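Local coordinates for amino acid adenylation domain-containing protein (Bacillus stratosphericus LAMA 585, PDB 6ULY), which selects a branched-chain alpha-keto acid and probably activates it with ATP as an acyl adenylate for nonribosomal depsipeptide synthesis, at residues 94-99 and 174-179; 277-282 and 310-315; 383-388 and 448-453. One frame throughout, in Å; residues are numbered along the deposited sequence.

Contact 1 (94-99 and 174-179); sequences VPTLVS and VFFILT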
loop_
_atom_site.group_PDB
_atom_site.type_symbol
_atom_site.label_atom_id
_atom_site.label_comp_id
_atom_site.label_asym_id
_atom_site.label_seq_id
_atom_site.Cartn_x
_atom_site.Cartn_y
_atom_site.Cartn_z
ATOM N N VAL A 94 19.873 18.582 5.083
ATOM C CA VAL A 94 18.459 18.235 5.206
ATOM C C VAL A 94 18.307 17.035 6.135
ATOM O O VAL A 94 18.580 15.895 5.726
ATOM C CB VAL A 94 17.840 17.928 3.832
ATOM C CG1 VAL A 94 16.341 17.788 3.956
ATOM C CG2 VAL A 94 18.187 19.014 2.831
ATOM N N PRO A 95 17.866 17.227 7.374
ATOM C CA PRO A 95 17.650 16.079 8.256
ATOM C C PRO A 95 16.523 15.197 7.756
ATOM O O PRO A 95 15.532 15.670 7.197
ATOM C CB PRO A 95 17.282 16.720 9.599
ATOM C CG PRO A 95 17.751 18.120 9.506
ATOM C CD PRO A 95 17.604 18.496 8.069
ATOM N N THR A 96 16.675 13.902 7.992
ATOM C CA THR A 96 15.625 12.920 7.751
ATOM C C THR A 96 15.131 12.447 9.114
ATOM O O THR A 96 15.782 11.632 9.774
ATOM C CB THR A 96 16.147 11.764 6.910
ATOM O OG1 THR A 96 16.760 12.285 5.724
ATOM C CG2 THR A 96 15.012 10.829 6.537
ATOM N N LEU A 97 13.980 12.964 9.531
ATOM C CA LEU A 97 13.431 12.665 10.847
ATOM C C LEU A 97 12.722 11.319 10.794
ATOM O O LEU A 97 11.676 11.184 10.149
ATOM C CB LEU A 97 12.480 13.774 11.285
ATOM C CG LEU A 97 13.014 15.205 11.153
ATOM C CD1 LEU A 97 12.036 16.192 11.765
ATOM C CD2 LEU A 97 14.381 15.333 11.798
ATOM N N VAL A 98 13.292 10.319 11.464
ATOM C CA VAL A 98 12.675 9.002 11.582
ATOM C C VAL A 98 13.136 8.372 12.887
ATOM O O VAL A 98 14.317 8.436 13.244
ATOM C CB VAL A 98 13.010 8.102 10.371
ATOM C CG1 VAL A 98 14.510 7.946 10.212
ATOM C CG2 VAL A 98 12.331 6.740 10.512
ATOM N N SER A 99 12.193 7.769 13.602
ATOM C CA SER A 99 12.512 7.162 14.885
ATOM C C SER A 99 13.515 6.033 14.705
ATOM O O SER A 99 13.592 5.400 13.648
ATOM C CB SER A 99 11.248 6.624 15.555
ATOM O OG SER A 99 10.616 5.665 14.725
ATOM N N VAL A 174 14.057 21.949 4.148
ATOM C CA VAL A 174 14.573 22.090 5.503
ATOM C C VAL A 174 14.717 20.739 6.197
ATOM O O VAL A 174 15.655 20.544 6.972
ATOM C CB VAL A 174 13.683 23.051 6.323
ATOM C CG1 VAL A 174 12.297 22.458 6.546
ATOM C CG2 VAL A 174 14.360 23.407 7.651
ATOM N N PHE A 175 13.809 19.796 5.940
ATOM C CA PHE A 175 14.002 18.431 6.418
ATOM C C PHE A 175 13.057 17.486 5.690
ATOM O O PHE A 175 12.040 17.897 5.124
ATOM C CB PHE A 175 13.796 18.316 7.939
ATOM C CG PHE A 175 12.393 18.612 8.402
ATOM C CD1 PHE A 175 11.400 17.648 8.331
ATOM C CD2 PHE A 175 12.077 19.845 8.942
ATOM C CE1 PHE A 175 10.113 17.920 8.762
ATOM C CE2 PHE A 175 10.794 20.123 9.374
ATOM C CZ PHE A 175 9.811 19.155 9.287
ATOM N N PHE A 176 13.428 16.209 5.706
ATOM C CA PHE A 176 12.543 15.111 5.359
ATOM C C PHE A 176 11.911 14.539 6.623
ATOM O O PHE A 176 12.481 14.615 7.712
ATOM C CB PHE A 176 13.305 13.997 4.640
ATOM C CG PHE A 176 13.899 14.406 3.328
ATOM C CD1 PHE A 176 13.099 14.562 2.210
ATOM C CD2 PHE A 176 15.262 14.608 3.205
ATOM C CE1 PHE A 176 13.646 14.927 0.995
ATOM C CE2 PHE A 176 15.816 14.973 1.997
ATOM C CZ PHE A 176 15.003 15.132 0.885
ATOM N N ILE A 177 10.732 13.946 6.469
ATOM C CA ILE A 177 10.097 13.223 7.564
ATOM C C ILE A 177 9.316 12.058 6.976
ATOM O O ILE A 177 8.655 12.191 5.941
ATOM C CB ILE A 177 9.199 14.140 8.426
ATOM C CG1 ILE A 177 8.584 13.341 9.582
ATOM C CG2 ILE A 177 8.114 14.788 7.594
ATOM C CD1 ILE A 177 8.110 14.204 10.748
ATOM N N LEU A 178 9.409 10.913 7.640
ATOM C CA LEU A 178 8.823 9.681 7.141
ATOM C C LEU A 178 7.420 9.490 7.700
ATOM O O LEU A 178 7.149 9.817 8.858
ATOM C CB LEU A 178 9.711 8.494 7.507
ATOM C CG LEU A 178 10.758 8.102 6.458
ATOM C CD1 LEU A 178 11.450 9.301 5.831
ATOM C CD2 LEU A 178 11.790 7.181 7.094
ATOM N N THR A 179 6.532 8.963 6.862
ATOM C CA THR A 179 5.139 8.756 7.238
ATOM C C THR A 179 4.984 7.560 8.167
ATOM O O THR A 179 5.740 6.594 8.076
ATOM C CB THR A 179 4.257 8.543 6.000
ATOM O OG1 THR A 179 4.787 7.465 5.216
ATOM C CG2 THR A 179 4.208 9.806 5.156
HETATM O O HOH W 1 9.191 9.874 11.141
#
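Pro95 O accepts a hydrogen bond from Phe176 N at 2.6 Å, and Leu97 N returns a nearly straight bond (176°) to Phe176 O at 2.9 Å. A longer, weak bond from Leu178 N to Leu97 O continues the parallel pairing of the two strands, and a water touches Leu97 O and Leu178 O just beyond it. On one face of the sheet Leu97 lays CD1 over the ring of Phe175, a CH-pi contact 4.1 Å from the ring centroid and displaced toward the rim. CG2 of Ile177 meets the edge of this ring in its plane.

The other face carries Thr96 and Phe176. Here Val94 CG1 comes within 3.4 Å of Phe176 CD2, with Thr96 OG1 near the same ring atom. At the C-terminal end Val98 CG2 and Leu178 CD2 are packed tightly at 3.5 Å.

Further out, Phe85 of helix 78-91 covers Pro95 and Phe175, whereas Tyr422 and Leu121 close around Phe176. Strands 70-74 and 188-192 flank the pair within the mixed sheet. Strand 173-178 runs into the Ser/Gly/Thr-rich phosphate-binding loop, partly disordered here, that is the signature of adenylate-forming (ANL) enzymes.

Contact 2 (277-282 and 310-315); sequences MINDYE and IHRFLH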
loop_
_atom_site.group_PDB
_atom_site.type_symbol
_atom_site.label_atom_id
_atom_site.label_comp_id
_atom_site.label_asym_id
_atom_site.label_seq_id
_atom_site.Cartn_x
_atom_site.Cartn_y
_atom_site.Cartn_z
ATOM N N MET A 277 -4.306 6.645 28.943
ATOM C CA MET A 277 -3.359 5.994 29.842
ATOM C C MET A 277 -3.391 6.639 31.222
ATOM O O MET A 277 -3.399 5.941 32.241
ATOM C CB MET A 277 -1.946 6.049 29.257
ATOM C CG MET A 277 -1.715 5.123 28.078
ATOM S SD MET A 277 -0.031 5.205 27.424
ATOM C CE MET A 277 0.865 4.263 28.651
ATOM N N ILE A 278 -3.417 7.974 31.274
ATOM C CA ILE A 278 -3.492 8.669 32.557
ATOM C C ILE A 278 -4.785 8.310 33.280
ATOM O O ILE A 278 -4.793 8.091 34.498
ATOM C CB ILE A 278 -3.360 10.189 32.349
ATOM C CG1 ILE A 278 -1.975 10.539 31.797
ATOM C CG2 ILE A 278 -3.609 10.937 33.653
ATOM C CD1 ILE A 278 -0.864 10.473 32.826
ATOM N N ASN A 279 -5.897 8.238 32.543
ATOM C CA ASN A 279 -7.170 7.884 33.165
ATOM C C ASN A 279 -7.121 6.502 33.805
ATOM O O ASN A 279 -7.872 6.231 34.750
ATOM C CB ASN A 279 -8.297 7.945 32.135
ATOM C CG ASN A 279 -8.583 9.360 31.672
ATOM O OD1 ASN A 279 -8.187 10.327 32.321
ATOM N ND2 ASN A 279 -9.280 9.488 30.551
ATOM N N ASP A 280 -6.256 5.614 33.310
ATOM C CA ASP A 280 -6.135 4.288 33.903
ATOM C C ASP A 280 -5.529 4.323 35.298
ATOM O O ASP A 280 -5.521 3.291 35.975
ATOM C CB ASP A 280 -5.285 3.377 33.012
ATOM C CG ASP A 280 -5.957 3.048 31.690
ATOM O OD1 ASP A 280 -7.206 3.078 31.618
ATOM O OD2 ASP A 280 -5.227 2.750 30.720
ATOM N N TYR A 281 -5.021 5.476 35.739
ATOM C CA TYR A 281 -4.352 5.620 37.024
ATOM C C TYR A 281 -5.170 6.452 38.008
ATOM O O TYR A 281 -4.605 7.181 38.825
ATOM C CB TYR A 281 -2.974 6.254 36.840
ATOM C CG TYR A 281 -1.940 5.362 36.196
ATOM C CD1 TYR A 281 -1.008 4.676 36.966
ATOM C CD2 TYR A 281 -1.881 5.219 34.817
ATOM C CE1 TYR A 281 -0.053 3.861 36.381
ATOM C CE2 TYR A 281 -0.932 4.410 34.221
ATOM C CZ TYR A 281 -0.022 3.732 35.006
ATOM O OH TYR A 281 0.924 2.925 34.415
ATOM N N GLU A 282 -6.502 6.362 37.948
ATOM C CA GLU A 282 -7.318 7.202 38.821
ATOM C C GLU A 282 -7.066 6.886 40.292
ATOM O O GLU A 282 -7.098 7.786 41.140
ATOM C CB GLU A 282 -8.800 7.039 38.491
ATOM C CG GLU A 282 -9.381 5.678 38.822
ATOM C CD GLU A 282 -10.878 5.622 38.591
ATOM O OE1 GLU A 282 -11.517 6.695 38.573
ATOM O OE2 GLU A 282 -11.413 4.506 38.424
ATOM N N ILE A 310 -11.392 12.627 27.139
ATOM C CA ILE A 310 -10.962 13.958 27.552
ATOM C C ILE A 310 -11.781 14.438 28.743
ATOM O O ILE A 310 -11.254 15.095 29.648
ATOM C CB ILE A 310 -11.044 14.946 26.372
ATOM C CG1 ILE A 310 -12.466 15.019 25.818
ATOM C CG2 ILE A 310 -10.062 14.549 25.281
ATOM C CD1 ILE A 310 -12.592 15.881 24.571
ATOM N N HIS A 311 -13.078 14.122 28.769
ATOM C CA HIS A 311 -13.912 14.555 29.885
ATOM C C HIS A 311 -13.464 13.897 31.184
ATOM O O HIS A 311 -13.342 14.560 32.220
ATOM C CB HIS A 311 -15.380 14.239 29.606
ATOM C CG HIS A 311 -16.308 14.701 30.687
ATOM N ND1 HIS A 311 -16.997 13.829 31.502
ATOM C CD2 HIS A 311 -16.648 15.947 31.097
ATOM C CE1 HIS A 311 -17.728 14.516 32.361
ATOM N NE2 HIS A 311 -17.536 15.803 32.136
ATOM N N ARG A 312 -13.218 12.585 31.147
ATOM C CA ARG A 312 -12.714 11.900 32.333
ATOM C C ARG A 312 -11.349 12.445 32.731
ATOM O O ARG A 312 -11.053 12.599 33.920
ATOM C CB ARG A 312 -12.639 10.394 32.073
ATOM C CG ARG A 312 -12.254 9.564 33.287
ATOM C CD ARG A 312 -13.383 9.514 34.303
ATOM N NE ARG A 312 -12.906 9.163 35.638
ATOM C CZ ARG A 312 -13.670 9.150 36.724
ATOM N NH1 ARG A 312 -14.957 9.467 36.640
ATOM N NH2 ARG A 312 -13.149 8.819 37.899
ATOM N N PHE A 313 -10.506 12.744 31.743
ATOM C CA PHE A 313 -9.193 13.314 32.020
ATOM C C PHE A 313 -9.318 14.635 32.767
ATOM O O PHE A 313 -8.606 14.877 33.748
ATOM C CB PHE A 313 -8.445 13.499 30.699
ATOM C CG PHE A 313 -7.009 13.895 30.845
ATOM C CD1 PHE A 313 -6.651 15.229 30.941
ATOM C CD2 PHE A 313 -6.011 12.934 30.834
ATOM C CE1 PHE A 313 -5.329 15.595 31.047
ATOM C CE2 PHE A 313 -4.688 13.293 30.938
ATOM C CZ PHE A 313 -4.345 14.627 31.048
ATOM N N LEU A 314 -10.229 15.504 32.318
ATOM C CA LEU A 314 -10.417 16.791 32.981
ATOM C C LEU A 314 -11.031 16.613 34.365
ATOM O O LEU A 314 -10.706 17.357 35.298
ATOM C CB LEU A 314 -11.293 17.699 32.120
ATOM C CG LEU A 314 -10.737 18.068 30.741
ATOM C CD1 LEU A 314 -11.830 18.675 29.872
ATOM C CD2 LEU A 314 -9.558 19.025 30.869
ATOM N N HIS A 315 -11.927 15.636 34.512
ATOM C CA HIS A 315 -12.560 15.388 35.802
ATOM C C HIS A 315 -11.551 14.847 36.807
ATOM O O HIS A 315 -11.474 15.323 37.946
ATOM C CB HIS A 315 -13.727 14.416 35.614
ATOM C CG HIS A 315 -14.532 14.177 36.853
ATOM N ND1 HIS A 315 -14.386 13.046 37.628
ATOM C CD2 HIS A 315 -15.505 14.913 37.442
ATOM C CE1 HIS A 315 -15.227 13.100 38.646
ATOM N NE2 HIS A 315 -15.917 14.224 38.556
#
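Ile278, Asn279 and Glu282 meet Arg312 and Phe313 in a small helix-to-helix contact, apolar on its inner side and charged on its outer one. It joins the C-terminal part of helix 272-279, with the type I turn Asn279-Glu282 that leads into helix 282-285, to helix 307-317, and it is partly buried, its centre about 20 Å from the centre of the chain.

Inside, the ring of Phe313 reaches back to Ile278. Its CE2 approaches Ile278 CB to 3.7 Å, with CG2 of the same isoleucine at a similar separation. Phe275 meets this ring edge-to-face, and Met298 and Ile327 of the neighbouring strands add to the apolar cluster.

In the middle, the amide of Asn279 is wedged against the backbone of helix 307-317. Its OD1 lies 3.2 Å from Phe313 CA, a close approach that is not a hydrogen bond. The polar grip comes from the other branch, since ND2 donates to the carbonyl O of Thr309, one turn earlier in that helix. Asn279 ND2 also stands 3.8 Å from Arg312 CB, with the amide and guanidinium planes almost perpendicular.

On the outside, Arg312 bends at its second torsion (chi2 72°), which turns CD away from an extended course. Arg312 NH2 then forms a salt bridge with Glu282 OE1 at 2.8 Å. As a hydrogen bond this is weak, bent to 123°, and carboxylate and guanidinium planes stand 86° apart instead of pairing side by side. His315 ND1 lies over one guanidinium face.

Glu282 uses its second oxygen, OE2, for a salt bridge to Arg557. One carboxylate thus lies between two arginines, which would be expected to stabilise its ionised form and may tie helix 307-317, through Glu282, to the C-terminal part of the chain.

Contact 3 (383-388 and 448-453); sequences LGKPIP and EGRLTL. With QA7 (5'-O-{(S)-hydroxy[(4-methyl-2-oxopentanoyl)oxy]phosphoryl}adenosine), chain C.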
loop_
_atom_site.group_PDB
_atom_site.type_symbol
_atom_site.label_atom_id
_atom_site.label_comp_id
_atom_site.label_asym_id
_atom_site.label_seq_id
_atom_site.Cartn_x
_atom_site.Cartn_y
_atom_site.Cartn_z
ATOM N N LEU A 383 -12.792 19.402 15.897
ATOM C CA LEU A 383 -11.373 19.713 15.843
ATOM C C LEU A 383 -11.108 21.174 15.507
ATOM O O LEU A 383 -9.944 21.587 15.461
ATOM C CB LEU A 383 -10.673 18.792 14.835
ATOM C CG LEU A 383 -10.876 17.296 15.114
ATOM C CD1 LEU A 383 -10.071 16.440 14.148
ATOM C CD2 LEU A 383 -10.520 16.937 16.558
ATOM N N GLY A 384 -12.151 21.966 15.285
ATOM C CA GLY A 384 -12.028 23.411 15.270
ATOM C C GLY A 384 -11.847 23.986 13.880
ATOM O O GLY A 384 -11.860 23.290 12.860
ATOM N N LYS A 385 -11.684 25.303 13.865
ATOM C CA LYS A 385 -11.525 26.048 12.632
ATOM C C LYS A 385 -10.098 25.927 12.110
ATOM O O LYS A 385 -9.159 25.712 12.885
ATOM C CB LYS A 385 -11.854 27.522 12.847
ATOM C CG LYS A 385 -13.303 27.793 13.189
ATOM C CD LYS A 385 -13.672 29.247 12.943
ATOM C CE LYS A 385 -15.153 29.491 13.198
ATOM N NZ LYS A 385 -15.538 29.168 14.603
ATOM N N PRO A 386 -9.906 26.080 10.801
ATOM C CA PRO A 386 -8.545 26.073 10.261
ATOM C C PRO A 386 -7.728 27.218 10.834
ATOM O O PRO A 386 -8.253 28.286 11.150
ATOM C CB PRO A 386 -8.754 26.244 8.751
ATOM C CG PRO A 386 -10.193 25.961 8.506
ATOM C CD PRO A 386 -10.917 26.308 9.755
ATOM N N ILE A 387 -6.425 26.992 10.954
ATOM C CA ILE A 387 -5.515 28.053 11.372
ATOM C C ILE A 387 -5.434 29.066 10.236
ATOM O O ILE A 387 -5.808 28.746 9.097
ATOM C CB ILE A 387 -4.127 27.503 11.734
ATOM C CG1 ILE A 387 -3.492 26.786 10.537
ATOM C CG2 ILE A 387 -4.225 26.567 12.936
ATOM C CD1 ILE A 387 -2.055 26.330 10.801
ATOM N N PRO A 388 -4.978 30.290 10.490
ATOM C CA PRO A 388 -4.804 31.250 9.397
ATOM C C PRO A 388 -3.987 30.654 8.261
ATOM O O PRO A 388 -3.009 29.938 8.482
ATOM C CB PRO A 388 -4.075 32.418 10.066
ATOM C CG PRO A 388 -4.494 32.353 11.488
ATOM C CD PRO A 388 -4.697 30.892 11.807
ATOM N N GLU A 448 -20.210 24.902 10.880
ATOM C CA GLU A 448 -19.875 26.259 11.311
ATOM C C GLU A 448 -18.404 26.569 11.053
ATOM O O GLU A 448 -17.760 27.284 11.827
ATOM C CB GLU A 448 -20.216 26.475 12.788
ATOM C CG GLU A 448 -21.678 26.228 13.136
ATOM C CD GLU A 448 -22.624 27.190 12.441
ATOM O OE1 GLU A 448 -22.253 28.369 12.256
ATOM O OE2 GLU A 448 -23.740 26.761 12.076
ATOM N N GLY A 449 -17.863 26.025 9.965
ATOM C CA GLY A 449 -16.478 26.253 9.609
ATOM C C GLY A 449 -15.477 25.445 10.398
ATOM O O GLY A 449 -14.270 25.654 10.234
ATOM N N ARG A 450 -15.936 24.529 11.244
ATOM C CA ARG A 450 -15.070 23.734 12.102
ATOM C C ARG A 450 -15.044 22.297 11.599
ATOM O O ARG A 450 -16.096 21.705 11.336
ATOM C CB ARG A 450 -15.551 23.795 13.554
ATOM C CG ARG A 450 -15.622 25.220 14.108
ATOM C CD ARG A 450 -15.992 25.250 15.582
ATOM N NE ARG A 450 -17.327 24.712 15.836
ATOM C CZ ARG A 450 -18.431 25.444 15.978
ATOM N NH1 ARG A 450 -18.381 26.768 15.892
ATOM N NH2 ARG A 450 -19.592 24.846 16.212
ATOM N N LEU A 451 -13.842 21.745 11.461
ATOM C CA LEU A 451 -13.673 20.399 10.933
ATOM C C LEU A 451 -13.935 19.358 12.012
ATOM O O LEU A 451 -13.573 19.542 13.176
ATOM C CB LEU A 451 -12.257 20.223 10.385
ATOM C CG LEU A 451 -11.857 18.818 9.937
ATOM C CD1 LEU A 451 -12.637 18.411 8.689
ATOM C CD2 LEU A 451 -10.361 18.760 9.689
ATOM N N THR A 452 -14.553 18.249 11.613
ATOM C CA THR A 452 -14.740 17.103 12.498
ATOM C C THR A 452 -14.429 15.850 11.694
ATOM O O THR A 452 -15.117 15.554 10.711
ATOM C CB THR A 452 -16.161 17.052 13.064
ATOM O OG1 THR A 452 -16.378 18.176 13.925
ATOM C CG2 THR A 452 -16.379 15.780 13.856
ATOM N N LEU A 453 -13.383 15.134 12.096
ATOM C CA LEU A 453 -13.013 13.896 11.426
ATOM C C LEU A 453 -13.891 12.754 11.915
ATOM O O LEU A 453 -14.219 12.668 13.101
ATOM C CB LEU A 453 -11.540 13.573 11.672
ATOM C CG LEU A 453 -10.560 13.980 10.568
ATOM C CD1 LEU A 453 -10.881 15.353 10.019
ATOM C CD2 LEU A 453 -9.136 13.948 11.089
HETATM C C01 QA7 C . -2.098 17.455 15.557
HETATM C C02 QA7 C . -0.905 16.631 15.250
HETATM C C03 QA7 C . 0.282 17.516 14.983
HETATM C C04 QA7 C . -1.343 15.698 14.168
HETATM C C05 QA7 C . -0.384 15.410 13.057
HETATM C C06 QA7 C . -0.089 13.991 12.698
HETATM C C10 QA7 C . -1.622 12.116 10.210
HETATM C C11 QA7 C . -2.774 11.368 10.266
HETATM C C12 QA7 C . -3.971 12.189 9.625
HETATM C C13 QA7 C . -4.964 11.765 10.200
HETATM C C14 QA7 C . -4.487 11.259 11.693
HETATM C C16 QA7 C . -4.260 13.196 13.058
HETATM C C18 QA7 C . -6.149 13.272 14.043
HETATM C C19 QA7 C . -7.287 13.523 14.803
HETATM C C21 QA7 C . -8.290 11.741 13.911
HETATM C C23 QA7 C . -6.160 12.217 13.234
HETATM N N15 QA7 C . -4.960 12.186 12.639
HETATM N N17 QA7 C . -4.968 13.871 13.915
HETATM N N20 QA7 C . -8.313 12.752 14.701
HETATM N N22 QA7 C . -7.265 11.456 13.192
HETATM N N24 QA7 C . -7.306 14.633 15.656
HETATM O O07 QA7 C . 0.667 13.657 11.631
HETATM O O09 QA7 C . -0.533 11.440 10.719
HETATM O O25 QA7 C . -3.234 11.198 11.680
HETATM O O26 QA7 C . -5.559 10.579 9.636
HETATM O O27 QA7 C . -4.096 12.144 8.127
HETATM O O28 QA7 C . 1.807 11.550 11.651
HETATM O O29 QA7 C . 1.346 12.449 9.659
HETATM O O30 QA7 C . -0.519 13.179 13.351
HETATM O O31 QA7 C . 0.073 16.268 12.472
HETATM P P08 QA7 C . 0.803 12.240 10.932
#
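Leu383 and Gly384 both face Leu451, so that two residues of one chain segment are set against one of the other in a classic beta bulge. Leu383 N donates to Leu451 O at 2.8 Å, and Leu451 N donates to Gly384 O at 2.9 Å. Gly384 O also receives a CA-H...O contact from Arg450 CA at 3.3 Å. With phi at 96° and psi near 180°, Gly384 adopts a backbone shape in which a beta carbon would be jammed against the carbonyl oxygen of Leu383.

Beyond the bulge, Lys385 and Arg450 cross with their CG atoms 3.6 Å apart. Lys385 turns at its last torsion (chi4 60°), and NZ comes to rest near the plane of the Arg450 guanidinium, at its edge, 3.9 Å from NH1. These like charges would be expected to repel; the salt bridge from Arg450 NE to Glu382 probably offsets this, while Glu448 CB lies over one guanidinium face.

At the opposite end the contact becomes apolar and meets the ligand. Leu383 CD1 and Leu453 CD2 are 4.1 Å apart, their side chains crossing at about a right angle. Leu383 CD1 is 3.6 Å from QA7 N24, the exocyclic amine of the adenine, and Leu453 CD2 is 3.7 Å from QA7 C21, a ring carbon. Phe331 touches both leucines. The contact thus brings segment 383-388, with the short edge strand 385-386 of the mixed sheet, against 450-456, the edge strand of the antiparallel sheet, and its leucine end forms part of the adenine pocket of an adenylation domain.

How the contacts relate
The three contacts follow one another along the chain and touch nowhere, but two of them bear on the bound adenylate. Contact 3 supplies two leucines to the adenine end of the ligand pocket. Contact 1 has its centre about 27 Å from that of contact 3, and the side chain of Ile177 lies about 7 Å from the ligand. Contact 2 lies apart from both: its centre is about 33 Å from that of contact 1, across the centre of the chain, and about 25 Å from that of contact 3, although the nearest atoms of contacts 2 and 3 are about 8 Å apart. Strand 327-333 bridges that interval, touching Phe313 in contact 2 and Leu383 in contact 3.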